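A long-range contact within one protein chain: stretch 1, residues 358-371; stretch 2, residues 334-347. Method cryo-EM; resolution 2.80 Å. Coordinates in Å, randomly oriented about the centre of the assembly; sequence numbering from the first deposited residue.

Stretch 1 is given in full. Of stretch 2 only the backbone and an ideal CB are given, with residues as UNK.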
ATOM      1  N   ILE B 358      38.833 -25.698  14.870  1.00139.97           N
ATOM      2  CA  ILE B 358      37.774 -26.646  15.223  1.00139.97           C
ATOM      3  C   ILE B 358      36.471 -26.253  14.508  1.00139.97           C
ATOM      4  O   ILE B 358      35.776 -27.118  13.993  1.00139.97           O
ATOM      5  CB  ILE B 358      37.624 -26.742  16.759  1.00139.97           C
ATOM      6  CG1 ILE B 358      38.780 -27.536  17.420  1.00139.97           C
ATOM      7  CG2 ILE B 358      36.320 -27.455  17.155  1.00139.97           C
ATOM      8  CD1 ILE B 358      40.160 -26.907  17.354  1.00139.97           C
ATOM      9  N   SER B 359      36.163 -24.958  14.383  1.00142.03           N
ATOM     10  CA  SER B 359      35.030 -24.479  13.569  1.00142.03           C
ATOM     11  C   SER B 359      35.276 -24.619  12.058  1.00142.03           C
ATOM     12  O   SER B 359      34.332 -24.701  11.283  1.00142.03           O
ATOM     13  CB  SER B 359      34.663 -23.038  13.937  1.00142.03           C
ATOM     14  OG  SER B 359      35.573 -22.098  13.396  1.00142.03           O
ATOM     15  N   GLN B 360      36.528 -24.755  11.613  1.00143.63           N
ATOM     16  CA  GLN B 360      36.867 -25.218  10.263  1.00143.63           C
ATOM     17  C   GLN B 360      36.695 -26.746  10.089  1.00143.63           C
ATOM     18  O   GLN B 360      37.113 -27.304   9.078  1.00143.63           O
ATOM     19  CB  GLN B 360      38.267 -24.725   9.859  1.00143.63           C
ATOM     20  CG  GLN B 360      38.333 -23.210   9.597  1.00143.63           C
ATOM     21  CD  GLN B 360      38.546 -22.930   8.109  1.00143.63           C
ATOM     22  OE1 GLN B 360      39.664 -22.885   7.618  1.00143.63           O
ATOM     23  NE2 GLN B 360      37.496 -22.769   7.342  1.00143.63           N
ATOM     24  N   THR B 361      36.011 -27.441  11.004  1.00147.26           N
ATOM     25  CA  THR B 361      35.339 -28.719  10.681  1.00147.26           C
ATOM     26  C   THR B 361      34.020 -28.518   9.928  1.00147.26           C
ATOM     27  O   THR B 361      33.467 -29.499   9.437  1.00147.26           O
ATOM     28  CB  THR B 361      35.070 -29.597  11.909  1.00147.26           C
ATOM     29  OG1 THR B 361      34.241 -28.936  12.835  1.00147.26           O
ATOM     30  CG2 THR B 361      36.367 -30.033  12.588  1.00147.26           C
ATOM     31  N   GLN B 362      33.530 -27.279   9.774  1.00151.24           N
ATOM     32  CA  GLN B 362      32.340 -26.991   8.970  1.00151.24           C
ATOM     33  C   GLN B 362      32.445 -27.451   7.499  1.00151.24           C
ATOM     34  O   GLN B 362      31.464 -28.037   7.037  1.00151.24           O
ATOM     35  CB  GLN B 362      31.840 -25.549   9.182  1.00151.24           C
ATOM     36  CG  GLN B 362      32.623 -24.393   8.540  1.00151.24           C
ATOM     37  CD  GLN B 362      32.342 -24.136   7.059  1.00151.24           C
ATOM     38  OE1 GLN B 362      31.524 -24.764   6.405  1.00151.24           O
ATOM     39  NE2 GLN B 362      33.049 -23.215   6.459  1.00151.24           N
ATOM     40  N   PRO B 363      33.593 -27.363   6.780  1.00151.57           N
ATOM     41  CA  PRO B 363      33.777 -28.132   5.553  1.00151.57           C
ATOM     42  C   PRO B 363      33.830 -29.642   5.816  1.00151.57           C
ATOM     43  O   PRO B 363      33.068 -30.404   5.237  1.00151.57           O
ATOM     44  CB  PRO B 363      35.053 -27.602   4.893  1.00151.57           C
ATOM     45  CG  PRO B 363      35.846 -27.026   6.057  1.00151.57           C
ATOM     46  CD  PRO B 363      34.746 -26.490   6.963  1.00151.57           C
ATOM     47  N   ASP B 364      34.713 -30.110   6.693  1.00152.94           N
ATOM     48  CA  ASP B 364      35.104 -31.522   6.710  1.00152.94           C
ATOM     49  C   ASP B 364      34.040 -32.476   7.261  1.00152.94           C
ATOM     50  O   ASP B 364      33.661 -33.404   6.548  1.00152.94           O
ATOM     51  CB  ASP B 364      36.461 -31.711   7.401  1.00152.94           C
ATOM     52  CG  ASP B 364      37.643 -31.140   6.613  1.00152.94           C
ATOM     53  OD1 ASP B 364      37.447 -30.429   5.609  1.00152.94           O
ATOM     54  OD2 ASP B 364      38.796 -31.421   6.994  1.00152.94           O
ATOM     55  N   LYS B 365      33.484 -32.261   8.461  1.00150.52           N
ATOM     56  CA  LYS B 365      32.506 -33.214   9.030  1.00150.52           C
ATOM     57  C   LYS B 365      31.159 -33.208   8.295  1.00150.52           C
ATOM     58  O   LYS B 365      30.393 -34.163   8.397  1.00150.52           O
ATOM     59  CB  LYS B 365      32.385 -33.063  10.558  1.00150.52           C
ATOM     60  CG  LYS B 365      31.459 -31.953  11.094  1.00150.52           C
ATOM     61  CD  LYS B 365      30.082 -32.493  11.521  1.00150.52           C
ATOM     62  CE  LYS B 365      29.226 -31.374  12.127  1.00150.52           C
ATOM     63  NZ  LYS B 365      27.983 -31.900  12.732  1.00150.52           N
ATOM     64  N   THR B 366      30.889 -32.156   7.517  1.00152.62           N
ATOM     65  CA  THR B 366      29.726 -32.057   6.624  1.00152.62           C
ATOM     66  C   THR B 366      30.032 -32.520   5.192  1.00152.62           C
ATOM     67  O   THR B 366      29.107 -32.777   4.430  1.00152.62           O
ATOM     68  CB  THR B 366      29.142 -30.639   6.591  1.00152.62           C
ATOM     69  OG1 THR B 366      29.942 -29.804   5.805  1.00152.62           O
ATOM     70  CG2 THR B 366      28.996 -29.982   7.957  1.00152.62           C
ATOM     71  N   THR B 367      31.301 -32.675   4.791  1.00154.39           N
ATOM     72  CA  THR B 367      31.685 -33.197   3.464  1.00154.39           C
ATOM     73  C   THR B 367      31.235 -34.639   3.315  1.00154.39           C
ATOM     74  O   THR B 367      30.630 -34.976   2.306  1.00154.39           O
ATOM     75  CB  THR B 367      33.191 -33.099   3.174  1.00154.39           C
ATOM     76  OG1 THR B 367      33.556 -31.753   3.016  1.00154.39           O
ATOM     77  CG2 THR B 367      33.605 -33.775   1.880  1.00154.39           C
ATOM     78  N   ILE B 368      31.434 -35.476   4.333  1.00153.76           N
ATOM     79  CA  ILE B 368      30.929 -36.857   4.314  1.00153.76           C
ATOM     80  C   ILE B 368      29.394 -36.934   4.219  1.00153.76           C
ATOM     81  O   ILE B 368      28.863 -37.728   3.448  1.00153.76           O
ATOM     82  CB  ILE B 368      31.483 -37.666   5.504  1.00153.76           C
ATOM     83  CG1 ILE B 368      31.185 -37.037   6.878  1.00153.76           C
ATOM     84  CG2 ILE B 368      32.983 -37.888   5.313  1.00153.76           C
ATOM     85  CD1 ILE B 368      31.406 -37.969   8.060  1.00153.76           C
ATOM     86  N   LEU B 369      28.658 -36.073   4.923  1.00154.30           N
ATOM     87  CA  LEU B 369      27.194 -36.041   4.869  1.00154.30           C
ATOM     88  C   LEU B 369      26.702 -35.530   3.509  1.00154.30           C
ATOM     89  O   LEU B 369      25.816 -36.113   2.888  1.00154.30           O
ATOM     90  CB  LEU B 369      26.619 -35.187   6.016  1.00154.30           C
ATOM     91  CG  LEU B 369      27.065 -35.544   7.447  1.00154.30           C
ATOM     92  CD1 LEU B 369      26.343 -34.652   8.451  1.00154.30           C
ATOM     93  CD2 LEU B 369      26.790 -36.996   7.805  1.00154.30           C
ATOM     94  N   SER B 370      27.338 -34.478   2.996  1.00156.46           N
ATOM     95  CA  SER B 370      27.055 -33.914   1.675  1.00156.46           C
ATOM     96  C   SER B 370      27.577 -34.761   0.505  1.00156.46           C
ATOM     97  O   SER B 370      27.279 -34.444  -0.632  1.00156.46           O
ATOM     98  CB  SER B 370      27.496 -32.453   1.593  1.00156.46           C
ATOM     99  OG  SER B 370      28.884 -32.318   1.719  1.00156.46           O
ATOM    100  N   ASN B 371      28.287 -35.860   0.744  1.00156.17           N
ATOM    101  CA  ASN B 371      28.634 -36.875  -0.250  1.00156.17           C
ATOM    102  C   ASN B 371      27.836 -38.183  -0.093  1.00156.17           C
ATOM    103  O   ASN B 371      27.376 -38.718  -1.098  1.00156.17           O
ATOM    104  CB  ASN B 371      30.153 -37.082  -0.297  1.00156.17           C
ATOM    105  CG  ASN B 371      30.823 -35.984  -1.105  1.00156.17           C
ATOM    106  OD1 ASN B 371      30.987 -36.076  -2.310  1.00156.17           O
ATOM    107  ND2 ASN B 371      31.182 -34.892  -0.498  1.00156.17           N
ATOM    108  N   UNK B 334      27.189 -22.654  -0.293  1.00156.72           N
ATOM    109  CA  UNK B 334      27.066 -22.782   1.169  1.00156.72           C
ATOM    110  C   UNK B 334      28.415 -22.999   1.859  1.00156.72           C
ATOM    111  O   UNK B 334      28.620 -22.477   2.952  1.00156.72           O
ATOM    112  CB  UNK B 334      26.129 -23.942   1.512  1.00156.72           C
ATOM    113  N   UNK B 335      29.366 -23.673   1.210  1.00153.51           N
ATOM    114  CA  UNK B 335      30.754 -23.700   1.664  1.00153.51           C
ATOM    115  C   UNK B 335      31.496 -22.387   1.430  1.00153.51           C
ATOM    116  O   UNK B 335      31.952 -21.797   2.403  1.00153.51           O
ATOM    117  CB  UNK B 335      31.501 -24.835   0.960  1.00153.51           C
ATOM    118  N   UNK B 336      31.674 -21.913   0.192  1.00156.36           N
ATOM    119  CA  UNK B 336      32.595 -20.785  -0.059  1.00156.36           C
ATOM    120  C   UNK B 336      32.160 -19.479   0.638  1.00156.36           C
ATOM    121  O   UNK B 336      33.009 -18.715   1.086  1.00156.36           O
ATOM    122  CB  UNK B 336      32.704 -20.540  -1.565  1.00156.36           C
ATOM    123  N   UNK B 337      30.861 -19.258   0.854  1.00155.37           N
ATOM    124  CA  UNK B 337      30.370 -18.134   1.667  1.00155.37           C
ATOM    125  C   UNK B 337      30.768 -18.271   3.148  1.00155.37           C
ATOM    126  O   UNK B 337      31.310 -17.335   3.735  1.00155.37           O
ATOM    127  CB  UNK B 337      28.848 -18.034   1.550  1.00155.37           C
ATOM    128  N   UNK B 338      30.567 -19.447   3.749  1.00152.72           N
ATOM    129  CA  UNK B 338      30.948 -19.723   5.132  1.00152.72           C
ATOM    130  C   UNK B 338      32.472 -19.647   5.326  1.00152.72           C
ATOM    131  O   UNK B 338      32.954 -19.025   6.271  1.00152.72           O
ATOM    132  CB  UNK B 338      30.434 -21.102   5.550  1.00152.72           C
ATOM    133  N   UNK B 339      33.237 -20.194   4.380  1.00152.79           N
ATOM    134  CA  UNK B 339      34.694 -20.064   4.297  1.00152.79           C
ATOM    135  C   UNK B 339      35.151 -18.591   4.265  1.00152.79           C
ATOM    136  O   UNK B 339      36.077 -18.246   4.992  1.00152.79           O
ATOM    137  CB  UNK B 339      35.205 -20.791   3.052  1.00152.79           C
ATOM    138  N   UNK B 340      34.493 -17.696   3.517  1.00151.09           N
ATOM    139  CA  UNK B 340      34.877 -16.279   3.481  1.00151.09           C
ATOM    140  C   UNK B 340      34.692 -15.559   4.834  1.00151.09           C
ATOM    141  O   UNK B 340      35.401 -14.593   5.121  1.00151.09           O
ATOM    142  CB  UNK B 340      34.057 -15.560   2.408  1.00151.09           C
ATOM    143  N   UNK B 341      33.803 -16.027   5.715  1.00149.44           N
ATOM    144  CA  UNK B 341      33.792 -15.540   7.108  1.00149.44           C
ATOM    145  C   UNK B 341      35.069 -15.968   7.843  1.00149.44           C
ATOM    146  O   UNK B 341      35.785 -15.139   8.396  1.00149.44           O
ATOM    147  CB  UNK B 341      32.560 -16.064   7.849  1.00149.44           C
ATOM    148  N   UNK B 342      35.424 -17.253   7.785  1.00146.81           N
ATOM    149  CA  UNK B 342      36.585 -17.800   8.492  1.00146.81           C
ATOM    150  C   UNK B 342      37.923 -17.299   7.904  1.00146.81           C
ATOM    151  O   UNK B 342      38.865 -17.069   8.658  1.00146.81           O
ATOM    152  CB  UNK B 342      36.540 -19.329   8.446  1.00146.81           C
ATOM    153  N   UNK B 343      37.991 -17.021   6.599  1.00147.47           N
ATOM    154  CA  UNK B 343      39.113 -16.407   5.889  1.00147.47           C
ATOM    155  C   UNK B 343      39.436 -15.027   6.474  1.00147.47           C
ATOM    156  O   UNK B 343      40.573 -14.770   6.862  1.00147.47           O
ATOM    157  CB  UNK B 343      38.798 -16.289   4.396  1.00147.47           C
ATOM    158  N   UNK B 344      38.428 -14.162   6.617  1.00148.83           N
ATOM    159  CA  UNK B 344      38.565 -12.833   7.229  1.00148.83           C
ATOM    160  C   UNK B 344      38.831 -12.901   8.730  1.00148.83           C
ATOM    161  O   UNK B 344      39.669 -12.152   9.228  1.00148.83           O
ATOM    162  CB  UNK B 344      37.301 -12.009   6.974  1.00148.83           C
ATOM    163  N   UNK B 345      38.188 -13.807   9.465  1.00144.54           N
ATOM    164  CA  UNK B 345      38.456 -13.990  10.897  1.00144.54           C
ATOM    165  C   UNK B 345      39.900 -14.451  11.182  1.00144.54           C
ATOM    166  O   UNK B 345      40.446 -14.099  12.222  1.00144.54           O
ATOM    167  CB  UNK B 345      37.471 -15.008  11.476  1.00144.54           C
ATOM    168  N   UNK B 346      40.550 -15.159  10.250  1.00142.11           N
ATOM    169  CA  UNK B 346      41.966 -15.536  10.322  1.00142.11           C
ATOM    170  C   UNK B 346      42.963 -14.378  10.031  1.00142.11           C
ATOM    171  O   UNK B 346      44.164 -14.638   9.980  1.00142.11           O
ATOM    172  CB  UNK B 346      42.220 -16.674   9.332  1.00142.11           C
ATOM    173  N   UNK B 347      42.536 -13.116   9.841  1.00144.27           N
ATOM    174  CA  UNK B 347      43.438 -12.013   9.444  1.00144.27           C
ATOM    175  C   UNK B 347      44.402 -11.502  10.551  1.00144.27           C
ATOM    176  O   UNK B 347      45.576 -11.253  10.290  1.00144.27           O
ATOM    177  CB  UNK B 347      42.585 -10.838   8.963  1.00144.27           C
TER

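The CA trace of 334-345 is helical, and its axis passes 10.5 Å from that of helix 361-371 at 156° between N-to-C directions, so the two run nearly antiparallel. Positions are judged by the CA-to-CB vector and by the atoms of stretch 1 within reach.

At 334 the bond points sideways and nothing of stretch 1 lies within 5.5 Å of the ideal CB; most residues would serve. It is Ser334, bonded elsewhere in the structure.

At 335 the bond is again sideways, with the nearest atom, Gln362 OE1, 5.4 Å from the ideal CB, yet the backbone comes close: CA lies 6.6 Å from Pro363 CA. Beyond lies a groove lined by Pro363, Thr366, Thr367 and Ser370, rich in hydroxyls. A short side chain would not reach them; a long one with a polar tip would suit, whether Tyr, Gln, Lys or Arg. The residue is Tyr335, chi1 m, whose ring lies among those four residues. Its OH donates to Thr366 OG1 at 2.7 Å, while Thr366 OG1 itself donates to Gln362 O at 2.6 Å, giving a short relay. Gln362 O, Thr366 OG1 and Ser370 OG lie at the ring edge, near its plane; Gln362 O is 3.6 Å from Tyr335 CE1. Pro363 CB adds apolar contact, 4.4 Å from Tyr335 CE1.

Positions 336 and 337 point away, so the contact sets no preference; they are Ile336 and Ser337.

At 338 the bond points toward stretch 1, and the ideal CB is already 3.5 Å from Gln362 NE2. That proximity favours a small residue, Ala, Gly or Ser. Ala338 fits, its methyl forming part of the hollow that receives the Gln362 side chain.

At 339 the bond is sideways, with Gln362 NE2 4.7 Å and Gln360 NE2 5.3 Å from the ideal CB. Two amide nitrogens nearby call for an acceptor on a flexible arm, Gln or Glu; Met could pack there but would leave the amide nitrogens unanswered from this position. From its sideways start Gln339 (chi1 m, chi2 m) brings its end nearer to stretch 1, and its OE1 accepts from Gln360 NE2 at 2.9 Å and 155°; at its other amide atom, NE2 lies 3.8 Å from Pro363 CG.

Positions 340 and 341 lie out of reach. Leu340 and Thr341 occupy them; Thr341 OG1 donates to Ala338 O at 2.7 Å.

At 342 the bond points toward stretch 1, and Gln360 NE2 is 3.7 Å from the ideal CB. Gln362 NE2 and the carbonyl of Ser359 lie farther along, so both an acceptor and a donor are useful; an extended amide answers best, while Glu would supply only the acceptor. Gln342 (chi2 t) does both: OE1 accepts from Gln360 NE2 at 2.8 Å and from Gln362 NE2 at 3.1 Å, and Gln342 NE2 donates to Ser359 O at 3.0 Å.

Positions 343 to 345 make no contact and tolerate much: Leu343, Arg344, Leu345. At 346 the bond points toward stretch 1 across a gap, suiting medium polar groups; Asn346 ND2 stops 4.4 Å from Gln360 OE1. Position 347, out of reach, is Tyr347.

Stretch 2 334-347: SYISAQLTQLRLNY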
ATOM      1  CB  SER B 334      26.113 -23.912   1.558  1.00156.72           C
ATOM      2  OG  SER B 334      24.824 -23.656   1.042  1.00156.72           O
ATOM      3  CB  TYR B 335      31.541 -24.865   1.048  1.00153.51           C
ATOM      4  CG  TYR B 335      31.219 -26.233   1.604  1.00153.51           C
ATOM      5  CD1 TYR B 335      31.144 -26.427   2.994  1.00153.51           C
ATOM      6  CD2 TYR B 335      31.054 -27.332   0.739  1.00153.51           C
ATOM      7  CE1 TYR B 335      30.858 -27.693   3.516  1.00153.51           C
ATOM      8  CE2 TYR B 335      30.819 -28.615   1.262  1.00153.51           C
ATOM      9  CZ  TYR B 335      30.717 -28.794   2.652  1.00153.51           C
ATOM     10  OH  TYR B 335      30.498 -30.028   3.154  1.00153.51           O
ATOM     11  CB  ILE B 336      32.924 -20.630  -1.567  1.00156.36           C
ATOM     12  CG1 ILE B 336      34.065 -19.634  -1.872  1.00156.36           C
ATOM     13  CG2 ILE B 336      31.708 -20.230  -2.392  1.00156.36           C
ATOM     14  CD1 ILE B 336      35.401 -20.015  -1.245  1.00156.36           C
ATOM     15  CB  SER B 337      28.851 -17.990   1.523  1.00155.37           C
ATOM     16  OG  SER B 337      28.164 -19.167   1.898  1.00155.37           O
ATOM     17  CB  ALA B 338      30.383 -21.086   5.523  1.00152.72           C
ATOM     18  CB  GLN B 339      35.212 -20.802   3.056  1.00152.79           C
ATOM     19  CG  GLN B 339      35.073 -22.333   3.098  1.00152.79           C
ATOM     20  CD  GLN B 339      36.242 -23.052   3.760  1.00152.79           C
ATOM     21  OE1 GLN B 339      37.032 -22.502   4.511  1.00152.79           O
ATOM     22  NE2 GLN B 339      36.404 -24.316   3.500  1.00152.79           N
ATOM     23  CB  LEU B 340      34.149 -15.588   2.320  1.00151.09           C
ATOM     24  CG  LEU B 340      34.509 -14.105   2.111  1.00151.09           C
ATOM     25  CD1 LEU B 340      35.997 -13.860   1.919  1.00151.09           C
ATOM     26  CD2 LEU B 340      33.782 -13.560   0.891  1.00151.09           C
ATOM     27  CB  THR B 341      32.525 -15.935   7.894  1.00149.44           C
ATOM     28  OG1 THR B 341      32.526 -17.281   8.292  1.00149.44           O
ATOM     29  CG2 THR B 341      31.227 -15.686   7.142  1.00149.44           C
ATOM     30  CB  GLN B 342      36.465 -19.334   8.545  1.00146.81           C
ATOM     31  CG  GLN B 342      35.303 -19.762   9.462  1.00146.81           C
ATOM     32  CD  GLN B 342      34.965 -21.247   9.441  1.00146.81           C
ATOM     33  OE1 GLN B 342      35.072 -21.942   8.453  1.00146.81           O
ATOM     34  NE2 GLN B 342      34.529 -21.804  10.537  1.00146.81           N
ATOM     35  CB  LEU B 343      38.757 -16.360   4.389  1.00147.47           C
ATOM     36  CG  LEU B 343      39.861 -15.891   3.418  1.00147.47           C
ATOM     37  CD1 LEU B 343      39.568 -16.414   2.019  1.00147.47           C
ATOM     38  CD2 LEU B 343      39.972 -14.378   3.309  1.00147.47           C
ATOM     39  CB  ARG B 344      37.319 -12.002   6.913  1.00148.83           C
ATOM     40  CG  ARG B 344      37.315 -11.568   5.445  1.00148.83           C
ATOM     41  CD  ARG B 344      36.050 -10.805   5.074  1.00148.83           C
ATOM     42  NE  ARG B 344      34.870 -11.675   5.080  1.00148.83           N
ATOM     43  CZ  ARG B 344      33.616 -11.296   5.009  1.00148.83           C
ATOM     44  NH1 ARG B 344      32.669 -12.173   5.037  1.00148.83           N
ATOM     45  NH2 ARG B 344      33.271 -10.057   4.914  1.00148.83           N
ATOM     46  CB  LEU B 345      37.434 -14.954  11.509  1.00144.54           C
ATOM     47  CG  LEU B 345      35.984 -14.443  11.580  1.00144.54           C
ATOM     48  CD1 LEU B 345      35.047 -15.603  11.879  1.00144.54           C
ATOM     49  CD2 LEU B 345      35.806 -13.389  12.651  1.00144.54           C
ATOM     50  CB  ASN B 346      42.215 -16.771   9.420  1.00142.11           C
ATOM     51  CG  ASN B 346      41.545 -18.066   9.870  1.00142.11           C
ATOM     52  OD1 ASN B 346      41.227 -18.278  11.022  1.00142.11           O
ATOM     53  ND2 ASN B 346      41.359 -19.015   8.998  1.00142.11           N
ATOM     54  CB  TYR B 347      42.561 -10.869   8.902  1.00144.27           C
ATOM     55  CG  TYR B 347      43.281  -9.621   8.417  1.00144.27           C
ATOM     56  CD1 TYR B 347      44.336  -9.726   7.496  1.00144.27           C
ATOM     57  CD2 TYR B 347      42.851  -8.348   8.840  1.00144.27           C
ATOM     58  CE1 TYR B 347      44.980  -8.568   7.021  1.00144.27           C
ATOM     59  CE2 TYR B 347      43.493  -7.187   8.371  1.00144.27           C
ATOM     60  CZ  TYR B 347      44.565  -7.294   7.462  1.00144.27           C
ATOM     61  OH  TYR B 347      45.189  -6.188   6.998  1.00144.27           O
TER
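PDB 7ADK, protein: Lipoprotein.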